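Local coordinates for protein (hdlp (histone deacetylase-like protein)) (PDB 1C3P), which probably acts as a zinc-dependent deacetylase of the histone deacetylase family, possibly in acetoin breakdown, at residues 226-231 against 354-359. Sequence-based numbering, arbitrary orientation.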
loop_
_atom_site.group_PDB
_atom_site.type_symbol
_atom_site.label_atom_id
_atom_site.label_comp_id
_atom_site.label_asym_id
_atom_site.label_seq_id
_atom_site.Cartn_x
_atom_site.Cartn_y
_atom_site.Cartn_z
ATOM N N LEU A 226 -4.505 -2.723 18.264
ATOM C CA LEU A 226 -3.949 -3.997 17.806
ATOM C C LEU A 226 -2.448 -4.121 18.106
ATOM O O LEU A 226 -1.690 -3.197 17.825
ATOM C CB LEU A 226 -4.135 -4.128 16.295
ATOM C CG LEU A 226 -3.937 -5.550 15.771
ATOM C CD1 LEU A 226 -5.183 -6.347 16.157
ATOM C CD2 LEU A 226 -3.769 -5.557 14.249
ATOM N N ASN A 227 -2.018 -5.255 18.658
ATOM C CA ASN A 227 -0.595 -5.429 18.929
ATOM C C ASN A 227 0.015 -6.384 17.915
ATOM O O ASN A 227 -0.695 -6.954 17.080
ATOM C CB ASN A 227 -0.329 -5.908 20.374
ATOM C CG ASN A 227 -0.917 -7.277 20.672
ATOM O OD1 ASN A 227 -0.740 -8.230 19.908
ATOM N ND2 ASN A 227 -1.599 -7.385 21.812
ATOM N N ASP A 228 1.332 -6.560 17.986
ATOM C CA ASP A 228 2.031 -7.413 17.030
ATOM C C ASP A 228 1.558 -8.844 16.953
ATOM O O ASP A 228 1.457 -9.401 15.865
ATOM C CB ASP A 228 3.541 -7.408 17.308
ATOM C CG ASP A 228 4.183 -6.077 17.012
ATOM O OD1 ASP A 228 3.547 -5.267 16.301
ATOM O OD2 ASP A 228 5.333 -5.855 17.467
ATOM N N ASN A 229 1.307 -9.459 18.105
ATOM C CA ASN A 229 0.863 -10.838 18.133
ATOM C C ASN A 229 -0.497 -10.993 17.489
ATOM O O ASN A 229 -0.749 -11.961 16.763
ATOM C CB ASN A 229 0.855 -11.339 19.574
ATOM C CG ASN A 229 2.254 -11.520 20.110
ATOM O OD1 ASN A 229 2.949 -12.449 19.717
ATOM N ND2 ASN A 229 2.692 -10.612 20.976
ATOM N N GLU A 230 -1.361 -10.011 17.712
ATOM C CA GLU A 230 -2.693 -10.068 17.124
ATOM C C GLU A 230 -2.640 -9.916 15.606
ATOM O O GLU A 230 -3.333 -10.625 14.879
ATOM C CB GLU A 230 -3.582 -8.989 17.741
ATOM C CG GLU A 230 -3.746 -9.155 19.247
ATOM C CD GLU A 230 -4.592 -8.059 19.850
ATOM O OE1 GLU A 230 -4.379 -6.892 19.473
ATOM O OE2 GLU A 230 -5.443 -8.361 20.712
ATOM N N PHE A 231 -1.808 -9.001 15.122
ATOM C CA PHE A 231 -1.692 -8.811 13.678
ATOM C C PHE A 231 -1.168 -10.095 13.021
ATOM O O PHE A 231 -1.768 -10.611 12.077
ATOM C CB PHE A 231 -0.745 -7.646 13.367
ATOM C CG PHE A 231 -0.700 -7.272 11.906
ATOM C CD1 PHE A 231 -1.812 -6.709 11.279
ATOM C CD2 PHE A 231 0.451 -7.476 11.158
ATOM C CE1 PHE A 231 -1.775 -6.355 9.933
ATOM C CE2 PHE A 231 0.501 -7.124 9.804
ATOM C CZ PHE A 231 -0.620 -6.562 9.193
ATOM N N PRO A 354 11.652 -2.017 19.001
ATOM C CA PRO A 354 11.454 -3.231 19.793
ATOM C C PRO A 354 10.099 -3.839 19.472
ATOM O O PRO A 354 9.201 -3.147 18.993
ATOM C CB PRO A 354 11.496 -2.703 21.224
ATOM C CG PRO A 354 10.858 -1.342 21.062
ATOM C CD PRO A 354 11.686 -0.843 19.888
ATOM N N TRP A 355 9.948 -5.130 19.721
ATOM C CA TRP A 355 8.654 -5.740 19.476
ATOM C C TRP A 355 7.607 -5.038 20.318
ATOM O O TRP A 355 7.932 -4.445 21.348
ATOM C CB TRP A 355 8.671 -7.223 19.817
ATOM C CG TRP A 355 9.247 -8.025 18.727
ATOM C CD1 TRP A 355 10.570 -8.253 18.471
ATOM C CD2 TRP A 355 8.519 -8.629 17.661
ATOM N NE1 TRP A 355 10.707 -8.966 17.301
ATOM C CE2 TRP A 355 9.460 -9.208 16.784
ATOM C CE3 TRP A 355 7.160 -8.736 17.359
ATOM C CZ2 TRP A 355 9.082 -9.884 15.626
ATOM C CZ3 TRP A 355 6.785 -9.405 16.212
ATOM C CH2 TRP A 355 7.741 -9.970 15.359
ATOM N N ARG A 356 6.358 -5.097 19.862
ATOM C CA ARG A 356 5.235 -4.476 20.554
ATOM C C ARG A 356 4.111 -5.500 20.569
ATOM O O ARG A 356 3.060 -5.310 19.958
ATOM C CB ARG A 356 4.804 -3.200 19.816
ATOM C CG ARG A 356 5.895 -2.133 19.806
ATOM C CD ARG A 356 5.660 -1.006 18.819
ATOM N NE ARG A 356 6.764 -0.050 18.892
ATOM C CZ ARG A 356 6.972 0.934 18.025
ATOM N NH1 ARG A 356 6.147 1.105 16.997
ATOM N NH2 ARG A 356 8.007 1.750 18.192
ATOM N N GLY A 357 4.340 -6.597 21.280
ATOM C CA GLY A 357 3.344 -7.648 21.333
ATOM C C GLY A 357 2.411 -7.604 22.520
ATOM O O GLY A 357 2.284 -6.589 23.202
ATOM N N GLY A 358 1.749 -8.728 22.757
ATOM C CA GLY A 358 0.815 -8.828 23.859
ATOM C C GLY A 358 -0.052 -10.052 23.650
ATOM O O GLY A 358 0.258 -10.903 22.824
ATOM N N GLU A 359 -1.144 -10.149 24.395
ATOM C CA GLU A 359 -2.037 -11.282 24.250
ATOM C C GLU A 359 -2.941 -11.090 23.049
ATOM O O GLU A 359 -3.160 -9.969 22.596
ATOM C CB GLU A 359 -2.908 -11.422 25.494
ATOM C CG GLU A 359 -2.177 -11.887 26.732
ATOM C CD GLU A 359 -3.065 -11.842 27.965
ATOM O OE1 GLU A 359 -4.201 -12.364 27.904
ATOM O OE2 GLU A 359 -2.621 -11.288 28.992
#
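Asn227 and Asp228 bind the backbone of the loop 354-359 where helix 228-245 begins. Asn227 is the N-cap of that helix and forms a capping box with Glu230. In the alpha/beta fold of this histone deacetylase homologue, the contact holds the loop before the C-terminal helix 362-372 against this helix start, away from the zinc-binding residues.

The side chain of Asn227 can be followed outward. Asn227 CB lies 3.5 Å from Arg356 O. CG sits between the backbone N and the carbonyl carbon (chi1 63°) and packs near Gly357 C and Gly358 N. Asn227 OD1 turns back to its own helix and accepts from Glu230 N at 2.9 Å. Asn227 ND2 reaches across and donates to Glu359 O at 3.1 Å. This bond is nearly straight (170°), and the acceptor lies in the amide plane of Asn227. The two bonds hold the amide at both ends and fix its rotation. Glu230 OE1 completes the box by accepting from Asn227 N at 3.0 Å, while Glu230 OE2 forms a salt bridge with Arg361. An alanine at Asn227 would probably leave Glu230 N without its cap and Glu359 O without its amide donor, so that the Glu359 end of the loop is held less firmly.

Asp228 makes a two-way exchange with Arg356. Asp228 N donates to Arg356 O at 2.9 Å, and Arg356 N donates back to Asp228 OD2. Ser271 also bonds this OD2. The guanidinium of Arg356 is engaged elsewhere, with Glu262 and Leu270 O. The Trp355 ring reaches helix 272-286 and brings Trp355 CE3 to 3.4 Å from Asp228 OD2. Asp228 OD2 accepts from Arg356 N at 2.7 Å, from above the carboxylate plane.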